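Side-chain contacts in alpha-actinin-like protein 1 (Schizosaccharomyces pombe, PDB 5BVR), which binds and organises actin filaments through a tandem calponin-homology domain, supporting actin-ring formation, cytokinesis and septation in fission yeast: residues D41-L44 with L45-L49; A185-Q188 with L189-I193; L131-W134 with C135-T139; S10-N13 with R14-K18. All coordinates share one frame; numbering follows the deposited sequence. Where two conformers were deposited one is given.

Interaction 1: residues D41-L44 with L45-L49; sequences DGIL and LIQLL
The Gln47 amide takes the Ile43 methyl CG2 over one face: Ile43 CG2 stands 3.8 Å from Gln47 CD, nearly all of it height above the amide plane. Leu44 comes instead at the oxygen end, where Leu44 CD2 lies 3.3 Å from Gln47 OE1. The remaining flat group, the Asp41 carboxylate, is met on the anti side of OD1, 31° out of its plane, by the backbone amide of Ile43; this bond, Ile43 N to Asp41 OD1, spans 3.0 Å and forms an Asx turn leading into helix 43-53.

Gln47 runs back along the helix because its CG is anti to its own carbonyl carbon (chi1 -67°) and the chain is extended beyond, which carries Gln47 CG to 3.3 Å from Ile43 O. Ile43 O also accepts from the backbone Gln47 N at 2.9 Å. Gly42, at the N-cap with a positive phi (83°) that favours glycine, begins the same series: Ile46 N reaches Gly42 O at 3.0 Å, while Ile46 CG1 packs on this oxygen. Were Gln47 an alanine, the Ile43 methyl would probably lose the amide face it packs on, and a gap would open beside Leu44 CD2. Leu45 and Leu49 face helix 67-83, and Leu48 faces helix 11-25.

The aliphatic surface laid against the amide is a weak, dispersion-dominated contact, so direction probably comes from the backbone bonds and the Asx turn. Together they are consistent with a defined start for this helix of the first calponin-homology domain.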
loop_
_atom_site.group_PDB
_atom_site.type_symbol
_atom_site.label_atom_id
_atom_site.label_comp_id
_atom_site.label_asym_id
_atom_site.label_seq_id
_atom_site.Cartn_x
_atom_site.Cartn_y
_atom_site.Cartn_z
ATOM N N ASP A 41 -20.762 2.174 6.933
ATOM C CA ASP A 41 -21.239 3.057 8.005
ATOM C C ASP A 41 -20.298 4.215 8.325
ATOM O O ASP A 41 -20.558 5.008 9.243
ATOM C CB ASP A 41 -21.576 2.262 9.273
ATOM C CG ASP A 41 -20.363 1.624 9.931
ATOM O OD1 ASP A 41 -19.206 2.026 9.662
ATOM O OD2 ASP A 41 -20.575 0.685 10.735
ATOM N N GLY A 42 -19.198 4.310 7.583
ATOM C CA GLY A 42 -18.283 5.431 7.704
ATOM C C GLY A 42 -17.264 5.354 8.820
ATOM O O GLY A 42 -16.316 6.148 8.817
ATOM N N ILE A 43 -17.419 4.419 9.753
ATOM C CA ILE A 43 -16.612 4.457 10.973
ATOM C C ILE A 43 -15.146 4.101 10.689
ATOM O O ILE A 43 -14.242 4.799 11.138
ATOM C CB ILE A 43 -17.181 3.544 12.057
ATOM C CG1 ILE A 43 -18.500 4.128 12.554
ATOM C CG2 ILE A 43 -16.195 3.374 13.229
ATOM C CD1 ILE A 43 -19.293 3.165 13.393
ATOM N N LEU A 44 -14.907 3.013 9.958
ATOM C CA LEU A 44 -13.523 2.597 9.719
ATOM C C LEU A 44 -12.794 3.582 8.820
ATOM O O LEU A 44 -11.582 3.786 8.958
ATOM C CB LEU A 44 -13.460 1.190 9.157
ATOM C CG LEU A 44 -13.892 0.084 10.123
ATOM C CD1 LEU A 44 -13.690 -1.258 9.476
ATOM C CD2 LEU A 44 -13.176 0.139 11.478
ATOM N N LEU A 45 -13.522 4.209 7.902
ATOM C CA LEU A 45 -12.921 5.252 7.084
ATOM C C LEU A 45 -12.497 6.440 7.951
ATOM O O LEU A 45 -11.386 6.939 7.851
ATOM C CB LEU A 45 -13.888 5.688 5.994
ATOM C CG LEU A 45 -13.409 6.690 4.962
ATOM C CD1 LEU A 45 -12.133 6.184 4.291
ATOM C CD2 LEU A 45 -14.527 6.921 3.939
ATOM N N ILE A 46 -13.365 6.889 8.844
ATOM C CA ILE A 46 -12.983 7.972 9.738
ATOM C C ILE A 46 -11.770 7.596 10.570
ATOM O O ILE A 46 -10.820 8.379 10.682
ATOM C CB ILE A 46 -14.148 8.348 10.643
ATOM C CG1 ILE A 46 -15.210 9.079 9.820
ATOM C CG2 ILE A 46 -13.686 9.224 11.841
ATOM C CD1 ILE A 46 -16.554 9.218 10.546
ATOM N N GLN A 47 -11.798 6.404 11.152
ATOM C CA GLN A 47 -10.684 5.956 11.970
ATOM C C GLN A 47 -9.393 5.847 11.149
ATOM O O GLN A 47 -8.328 6.270 11.618
ATOM C CB GLN A 47 -11.028 4.643 12.667
ATOM C CG GLN A 47 -12.145 4.829 13.705
ATOM C CD GLN A 47 -12.607 3.539 14.365
ATOM O OE1 GLN A 47 -12.695 2.490 13.735
ATOM N NE2 GLN A 47 -12.903 3.622 15.650
ATOM N N LEU A 48 -9.464 5.295 9.943
ATOM C CA LEU A 48 -8.301 5.278 9.050
ATOM C C LEU A 48 -7.714 6.683 8.881
ATOM O O LEU A 48 -6.500 6.891 9.013
ATOM C CB LEU A 48 -8.654 4.708 7.670
ATOM C CG LEU A 48 -7.497 4.716 6.662
ATOM C CD1 LEU A 48 -6.425 3.714 7.043
ATOM C CD2 LEU A 48 -8.025 4.434 5.267
ATOM N N LEU A 49 -8.573 7.655 8.600
ATOM C CA LEU A 49 -8.131 9.015 8.337
ATOM C C LEU A 49 -7.443 9.630 9.555
ATOM O O LEU A 49 -6.440 10.326 9.417
ATOM C CB LEU A 49 -9.299 9.879 7.873
ATOM C CG LEU A 49 -9.831 9.511 6.492
ATOM C CD1 LEU A 49 -11.196 10.173 6.248
ATOM C CD2 LEU A 49 -8.850 9.896 5.377
#

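Interaction 2: residues A185-Q188 with L189-I193; sequences ANMQ and LAFDI
Gln188 reaches one turn along helix 183-198 to Asp192, its NE2 giving a hydrogen bond of 2.9 Å to Asp192 OD1. The oxygen lies in the Gln188 amide plane, yet the donor sits 34° out of the carboxylate plane on the syn side, and the N-H...O angle is a bent 140°. A weak second bond joins Gln188 NE2 to Asp192 OD2 at 3.3 Å. The bend at chi2 (71°) turns the amide forward, toward the C-terminal side, to Asp192. On another side of the helix, one of two deposited Met187 conformers places CG over the Phe191 face, 4.0 Å from the ring centroid, with SD oblique to it: a Met-aromatic contact.

Farther out, Arg202 makes a salt bridge to Asp192 OD1, while Phe161 and Tyr223 meet Phe191 edge-to-face. Beneath both pairs run i-to-i+4 backbone bonds, such as Phe191 N to Met187 O at 3.0 Å.

Losing the amide to a leucine at Gln188 is likely to leave the Asp192 carboxylate less firmly oriented, though its Arg202 salt bridge would remain. Shared between a neutral amide and a guanidinium, the Asp192 charge is likely to be stabilised in this helix of the second calponin-homology domain.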
loop_
_atom_site.group_PDB
_atom_site.type_symbol
_atom_site.label_atom_id
_atom_site.label_comp_id
_atom_site.label_asym_id
_atom_site.label_seq_id
_atom_site.Cartn_x
_atom_site.Cartn_y
_atom_site.Cartn_z
ATOM N N ALA A 185 10.562 -18.989 -5.899
ATOM C CA ALA A 185 11.310 -19.177 -4.657
ATOM C C ALA A 185 11.976 -17.886 -4.189
ATOM O O ALA A 185 11.993 -17.561 -2.989
ATOM C CB ALA A 185 12.346 -20.269 -4.840
ATOM N N ASN A 186 12.494 -17.116 -5.129
ATOM C CA ASN A 186 13.167 -15.864 -4.797
ATOM C C ASN A 186 12.176 -14.816 -4.316
ATOM O O ASN A 186 12.437 -14.103 -3.362
ATOM C CB ASN A 186 13.963 -15.373 -5.988
ATOM C CG ASN A 186 15.132 -16.294 -6.304
ATOM O OD1 ASN A 186 15.530 -17.119 -5.464
ATOM N ND2 ASN A 186 15.710 -16.130 -7.484
ATOM N N MET A 187 11.026 -14.715 -4.961
ATOM C CA MET A 187 9.949 -13.818 -4.518
ATOM C C MET A 187 9.527 -14.159 -3.091
ATOM O O MET A 187 9.362 -13.291 -2.225
ATOM C CB MET A 187 8.723 -13.945 -5.442
ATOM C CG MET A 187 7.663 -12.847 -5.261
ATOM S SD MET A 187 8.140 -11.309 -6.051
ATOM C CE MET A 187 7.921 -11.750 -7.783
ATOM N N GLN A 188 9.288 -15.440 -2.857
ATOM C CA GLN A 188 8.851 -15.903 -1.546
ATOM C C GLN A 188 9.907 -15.568 -0.490
ATOM O O GLN A 188 9.586 -15.083 0.602
ATOM C CB GLN A 188 8.609 -17.408 -1.603
ATOM C CG GLN A 188 8.084 -18.002 -0.309
ATOM C CD GLN A 188 6.661 -17.592 -0.031
ATOM O OE1 GLN A 188 5.768 -17.838 -0.840
ATOM N NE2 GLN A 188 6.438 -16.950 1.114
ATOM N N LEU A 189 11.166 -15.807 -0.822
ATOM C CA LEU A 189 12.276 -15.500 0.084
ATOM C C LEU A 189 12.264 -14.019 0.483
ATOM O O LEU A 189 12.302 -13.681 1.676
ATOM C CB LEU A 189 13.608 -15.865 -0.584
ATOM C CG LEU A 189 14.847 -15.700 0.286
ATOM C CD1 LEU A 189 14.873 -16.730 1.402
ATOM C CD2 LEU A 189 16.100 -15.795 -0.583
ATOM N N ALA A 190 12.194 -13.143 -0.514
ATOM C CA ALA A 190 12.186 -11.711 -0.251
ATOM C C ALA A 190 11.003 -11.327 0.628
ATOM O O ALA A 190 11.176 -10.613 1.617
ATOM C CB ALA A 190 12.157 -10.925 -1.549
ATOM N N PHE A 191 9.800 -11.766 0.283
ATOM C CA PHE A 191 8.628 -11.382 1.055
ATOM C C PHE A 191 8.757 -11.872 2.496
ATOM O O PHE A 191 8.366 -11.152 3.421
ATOM C CB PHE A 191 7.348 -11.936 0.433
ATOM C CG PHE A 191 6.962 -11.298 -0.877
ATOM C CD1 PHE A 191 7.770 -10.358 -1.521
ATOM C CD2 PHE A 191 5.751 -11.635 -1.463
ATOM C CE1 PHE A 191 7.349 -9.785 -2.741
ATOM C CE2 PHE A 191 5.356 -11.075 -2.657
ATOM C CZ PHE A 191 6.152 -10.146 -3.283
ATOM N N ASP A 192 9.294 -13.077 2.677
ATOM C CA ASP A 192 9.443 -13.669 4.013
ATOM C C ASP A 192 10.480 -12.911 4.841
ATOM O O ASP A 192 10.249 -12.578 6.006
ATOM C CB ASP A 192 9.887 -15.128 3.900
ATOM C CG ASP A 192 8.791 -16.056 3.434
ATOM O OD1 ASP A 192 7.615 -15.649 3.408
ATOM O OD2 ASP A 192 9.122 -17.225 3.098
ATOM N N ILE A 193 11.626 -12.637 4.246
ATOM C CA ILE A 193 12.678 -11.924 4.952
ATOM C C ILE A 193 12.241 -10.498 5.291
ATOM O O ILE A 193 12.441 -10.039 6.420
ATOM C CB ILE A 193 13.970 -11.918 4.150
ATOM C CG1 ILE A 193 14.537 -13.336 4.076
ATOM C CG2 ILE A 193 14.988 -10.988 4.775
ATOM C CD1 ILE A 193 15.693 -13.475 3.109
#

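Interaction 3: residues L131-W134 with C135-T139; sequences LLLW and CQRKT
Leu133 O receives the Arg137 amide at 2.8 Å from Arg137 N, the shortest of the backbone bonds here, with an N-H...O angle of 165° and the donor nearly along the C=O axis. The same two residues meet again through their side chains: Leu133 CD1 sits over one face of the guanidinium, 3.4 Å from Arg137 CZ. A bend at chi2 (-74°) folds the arginine back over the leucine, and its NE is held by a salt bridge to Glu123.

Trp134 and Lys138 pair on another side of the helix. Lys138 CG lies over the indole, 3.8 Å from the centroid of the five-membered ring and 17° off its normal, a CH-pi contact; farther along the chain, Lys138 CE comes 3.4 Å from Trp134 NE1. Cys135 SG adds a sulfur contact at the indole edge, 3.8 Å from Trp134 CE3. Leu132 CG packs 3.9 Å from Gln136 NE2, whose hydrogen bond goes to Val148 O.

Where the helix ends, Thr139 leaves helical geometry and its hydroxyl OG1 donates to Cys135 O at 2.7 Å, supplementing a weak amide bond to this carbonyl. The side chain of Lys138 is about 5 Å from a bound zinc ion.

With Phe228 edge-to-face on Trp134 and Leu164 beside it, the indole belongs to the core where helix 127-138 of the second calponin-homology domain meets helices 159-168 and 217-234.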
loop_
_atom_site.group_PDB
_atom_site.type_symbol
_atom_site.label_atom_id
_atom_site.label_comp_id
_atom_site.label_asym_id
_atom_site.label_seq_id
_atom_site.Cartn_x
_atom_site.Cartn_y
_atom_site.Cartn_z
ATOM N N LEU A 131 9.893 7.546 -5.512
ATOM C CA LEU A 131 9.980 6.146 -5.146
ATOM C C LEU A 131 10.669 5.339 -6.240
ATOM O O LEU A 131 11.522 4.503 -5.949
ATOM C CB LEU A 131 8.584 5.607 -4.853
ATOM C CG LEU A 131 8.560 4.134 -4.434
ATOM C CD1 LEU A 131 9.388 3.881 -3.169
ATOM C CD2 LEU A 131 7.128 3.654 -4.233
ATOM N N LEU A 132 10.359 5.621 -7.503
ATOM C CA LEU A 132 10.998 4.905 -8.599
ATOM C C LEU A 132 12.495 5.176 -8.590
ATOM O O LEU A 132 13.309 4.262 -8.696
ATOM C CB LEU A 132 10.389 5.294 -9.953
ATOM C CG LEU A 132 10.900 4.442 -11.099
ATOM C CD1 LEU A 132 10.421 3.004 -10.959
ATOM C CD2 LEU A 132 10.460 5.058 -12.417
ATOM N N LEU A 133 12.860 6.451 -8.493
ATOM C CA LEU A 133 14.281 6.795 -8.483
ATOM C C LEU A 133 15.007 6.132 -7.302
ATOM O O LEU A 133 16.105 5.630 -7.483
ATOM C CB LEU A 133 14.470 8.306 -8.477
ATOM C CG LEU A 133 15.927 8.744 -8.541
ATOM C CD1 LEU A 133 16.625 8.185 -9.754
ATOM C CD2 LEU A 133 15.999 10.264 -8.562
ATOM N N TRP A 134 14.397 6.112 -6.116
ATOM C CA TRP A 134 14.980 5.414 -4.978
ATOM C C TRP A 134 15.257 3.951 -5.311
ATOM O O TRP A 134 16.341 3.432 -5.054
ATOM C CB TRP A 134 14.069 5.542 -3.763
ATOM C CG TRP A 134 14.554 4.855 -2.531
ATOM C CD1 TRP A 134 15.393 5.377 -1.578
ATOM C CD2 TRP A 134 14.206 3.538 -2.074
ATOM N NE1 TRP A 134 15.577 4.473 -0.563
ATOM C CE2 TRP A 134 14.863 3.337 -0.845
ATOM C CE3 TRP A 134 13.387 2.519 -2.569
ATOM C CZ2 TRP A 134 14.751 2.164 -0.132
ATOM C CZ3 TRP A 134 13.272 1.353 -1.834
ATOM C CH2 TRP A 134 13.945 1.189 -0.634
ATOM N N CYS A 135 14.290 3.291 -5.927
ATOM C CA CYS A 135 14.482 1.899 -6.317
ATOM C C CYS A 135 15.628 1.756 -7.298
ATOM O O CYS A 135 16.420 0.828 -7.195
ATOM C CB CYS A 135 13.209 1.360 -6.947
ATOM S SG CYS A 135 11.809 1.143 -5.790
ATOM N N GLN A 136 15.693 2.659 -8.261
ATOM C CA GLN A 136 16.778 2.626 -9.243
ATOM C C GLN A 136 18.150 2.830 -8.614
ATOM O O GLN A 136 19.103 2.102 -8.933
ATOM C CB GLN A 136 16.533 3.661 -10.345
ATOM C CG GLN A 136 15.304 3.359 -11.160
ATOM C CD GLN A 136 14.922 4.470 -12.121
ATOM O OE1 GLN A 136 15.230 5.643 -11.913
ATOM N NE2 GLN A 136 14.218 4.100 -13.181
ATOM N N ARG A 137 18.253 3.822 -7.724
ATOM C CA ARG A 137 19.535 4.094 -7.084
ATOM C C ARG A 137 19.967 2.943 -6.180
ATOM O O ARG A 137 21.143 2.536 -6.185
ATOM C CB ARG A 137 19.480 5.411 -6.311
ATOM C CG ARG A 137 19.369 6.655 -7.198
ATOM C CD ARG A 137 20.689 7.026 -7.935
ATOM N NE ARG A 137 20.512 8.312 -8.618
ATOM C CZ ARG A 137 20.052 8.467 -9.855
ATOM N NH1 ARG A 137 19.787 7.406 -10.622
ATOM N NH2 ARG A 137 19.862 9.692 -10.332
ATOM N N LYS A 138 19.031 2.397 -5.416
ATOM C CA LYS A 138 19.347 1.324 -4.489
ATOM C C LYS A 138 19.717 0.023 -5.212
ATOM O O LYS A 138 20.431 -0.800 -4.653
ATOM C CB LYS A 138 18.196 1.064 -3.519
ATOM C CG LYS A 138 17.953 2.176 -2.484
ATOM C CD LYS A 138 19.144 2.388 -1.564
ATOM C CE LYS A 138 18.809 3.355 -0.439
ATOM N NZ LYS A 138 19.946 3.462 0.535
ATOM N N THR A 139 19.259 -0.152 -6.451
ATOM C CA THR A 139 19.579 -1.378 -7.211
ATOM C C THR A 139 20.596 -1.165 -8.317
ATOM O O THR A 139 20.791 -2.048 -9.160
ATOM C CB THR A 139 18.299 -2.027 -7.802
ATOM O OG1 THR A 139 17.645 -1.115 -8.702
ATOM C CG2 THR A 139 17.360 -2.463 -6.692
#

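Interaction 4: residues S10-N13 with R14-K18; sequences SVQN and RTFTK
Gln12 lays its aliphatic chain on Phe16: Gln12 CG stands 3.6 Å from the ring centroid, 15° off the normal, a CH-pi contact. Amide and ring planes differ by just 15°, so the amide follows the ring; Gln12 CD is 3.7 Å from Phe16 CZ.

The helix opens with Ser10 as N-cap, its OG accepting from Asn13 N at 2.9 Å. Two carbonyls then take two donors each. Val11 O accepts Thr15 N and also Thr15 OG1, both at 2.8 Å, the hydroxyl standing above the carbonyl plane. Asn13 O is gripped likewise by Thr17 N and, at 2.8 Å, by Thr17 OG1. Either threonine reaches back because OG1 is anti to its carbonyl carbon (chi1 about -60°). A water donates to both Asn13 OD1 and Thr17 OG1, joining the two side chains. Arg14 folds back so that NH2 lies 3.5 Å from Val11 CG2.

Beyond this turn, Arg14 NH2 forms a salt bridge with Asp208 and Gln12 NE2 a hydrogen bond with Asp216, a zinc ligand. Helix 11-25 of the first calponin-homology domain contacts both helix 101-117, where Phe16 packs on Trp109 and Ile112, and helix 217-234 of the second domain, where Gln12 and Thr15 touch Ser219.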
loop_
_atom_site.group_PDB
_atom_site.type_symbol
_atom_site.label_atom_id
_atom_site.label_comp_id
_atom_site.label_asym_id
_atom_site.label_seq_id
_atom_site.Cartn_x
_atom_site.Cartn_y
_atom_site.Cartn_z
ATOM N N SER A 10 -9.961 -9.142 -6.172
ATOM C CA SER A 10 -8.828 -8.830 -7.051
ATOM C C SER A 10 -7.572 -8.594 -6.229
ATOM O O SER A 10 -7.626 -8.403 -5.012
ATOM C CB SER A 10 -9.095 -7.569 -7.856
ATOM O OG SER A 10 -9.091 -6.427 -7.004
ATOM N N VAL A 11 -6.434 -8.608 -6.912
ATOM C CA VAL A 11 -5.168 -8.280 -6.265
ATOM C C VAL A 11 -5.233 -6.924 -5.586
ATOM O O VAL A 11 -4.805 -6.780 -4.449
ATOM C CB VAL A 11 -4.004 -8.304 -7.289
ATOM C CG1 VAL A 11 -2.735 -7.698 -6.705
ATOM C CG2 VAL A 11 -3.735 -9.733 -7.763
ATOM N N GLN A 12 -5.768 -5.934 -6.276
ATOM C CA GLN A 12 -5.825 -4.608 -5.714
ATOM C C GLN A 12 -6.758 -4.553 -4.516
ATOM O O GLN A 12 -6.443 -3.903 -3.518
ATOM C CB GLN A 12 -6.250 -3.603 -6.763
ATOM C CG GLN A 12 -6.064 -2.180 -6.335
ATOM C CD GLN A 12 -6.435 -1.220 -7.433
ATOM O OE1 GLN A 12 -7.509 -0.599 -7.391
ATOM N NE2 GLN A 12 -5.565 -1.093 -8.425
ATOM N N ASN A 13 -7.923 -5.191 -4.620
ATOM C CA ASN A 13 -8.831 -5.276 -3.501
ATOM C C ASN A 13 -8.098 -5.859 -2.288
ATOM O O ASN A 13 -8.084 -5.249 -1.194
ATOM C CB ASN A 13 -10.043 -6.121 -3.941
ATOM C CG ASN A 13 -11.152 -6.149 -2.936
ATOM O OD1 ASN A 13 -10.990 -5.779 -1.791
ATOM N ND2 ASN A 13 -12.306 -6.622 -3.376
ATOM N N ARG A 14 -7.442 -6.993 -2.478
ATOM C CA ARG A 14 -6.809 -7.666 -1.373
ATOM C C ARG A 14 -5.657 -6.845 -0.827
ATOM O O ARG A 14 -5.489 -6.745 0.383
ATOM C CB ARG A 14 -6.384 -9.071 -1.768
ATOM C CG ARG A 14 -7.613 -9.988 -1.881
ATOM C CD ARG A 14 -7.236 -11.401 -2.292
ATOM N NE ARG A 14 -6.759 -11.472 -3.662
ATOM C CZ ARG A 14 -5.488 -11.631 -4.023
ATOM N NH1 ARG A 14 -4.521 -11.761 -3.115
ATOM N NH2 ARG A 14 -5.200 -11.677 -5.313
ATOM N N THR A 15 -4.882 -6.230 -1.705
ATOM C CA THR A 15 -3.726 -5.464 -1.263
ATOM C C THR A 15 -4.147 -4.226 -0.493
ATOM O O THR A 15 -3.588 -3.908 0.576
ATOM C CB THR A 15 -2.853 -5.048 -2.462
ATOM O OG1 THR A 15 -2.388 -6.220 -3.146
ATOM C CG2 THR A 15 -1.656 -4.268 -2.019
ATOM N N PHE A 16 -5.124 -3.515 -1.032
ATOM C CA PHE A 16 -5.655 -2.331 -0.363
ATOM C C PHE A 16 -6.291 -2.688 0.974
ATOM O O PHE A 16 -6.173 -1.916 1.917
ATOM C CB PHE A 16 -6.672 -1.592 -1.245
ATOM C CG PHE A 16 -6.060 -0.809 -2.404
ATOM C CD1 PHE A 16 -4.703 -0.921 -2.760
ATOM C CD2 PHE A 16 -6.869 0.033 -3.172
ATOM C CE1 PHE A 16 -4.186 -0.201 -3.837
ATOM C CE2 PHE A 16 -6.344 0.750 -4.256
ATOM C CZ PHE A 16 -4.977 0.625 -4.583
ATOM N N THR A 17 -6.971 -3.827 1.050
ATOM C CA THR A 17 -7.552 -4.280 2.317
ATOM C C THR A 17 -6.447 -4.534 3.327
ATOM O O THR A 17 -6.530 -4.100 4.475
ATOM C CB THR A 17 -8.388 -5.540 2.122
ATOM O OG1 THR A 17 -9.465 -5.242 1.238
ATOM C CG2 THR A 17 -8.955 -6.065 3.444
ATOM N N LYS A 18 -5.387 -5.217 2.909
ATOM C CA LYS A 18 -4.288 -5.498 3.822
ATOM C C LYS A 18 -3.616 -4.190 4.286
ATOM O O LYS A 18 -3.283 -4.052 5.477
ATOM C CB LYS A 18 -3.279 -6.459 3.168
ATOM C CG LYS A 18 -3.764 -7.911 3.181
ATOM C CD LYS A 18 -2.870 -8.856 2.413
ATOM C CE LYS A 18 -3.439 -9.110 1.028
ATOM N NZ LYS A 18 -2.641 -10.054 0.201
HETATM O O HOH W 1 -11.966 -6.324 0.764
#

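All four are local contacts along a helix, some including its end, in chain order interaction 4, 1, 3 and 2. Interactions 4 and 1 lie in the first calponin-homology domain, on the successive helices 11-25 and 43-53, with centres about 18 Å apart and nearest atoms about 7 Å. Interactions 3 and 2 share the second domain, on helices 127-138 and 183-198, with centres about 19 Å apart. Interaction 1 is about 33 Å from both, centre to centre, whereas interaction 4 has its centre about 9 Å from the centre of the chain. Its helix belongs to the first domain and contacts the second, so it probably contributes to how the two are placed.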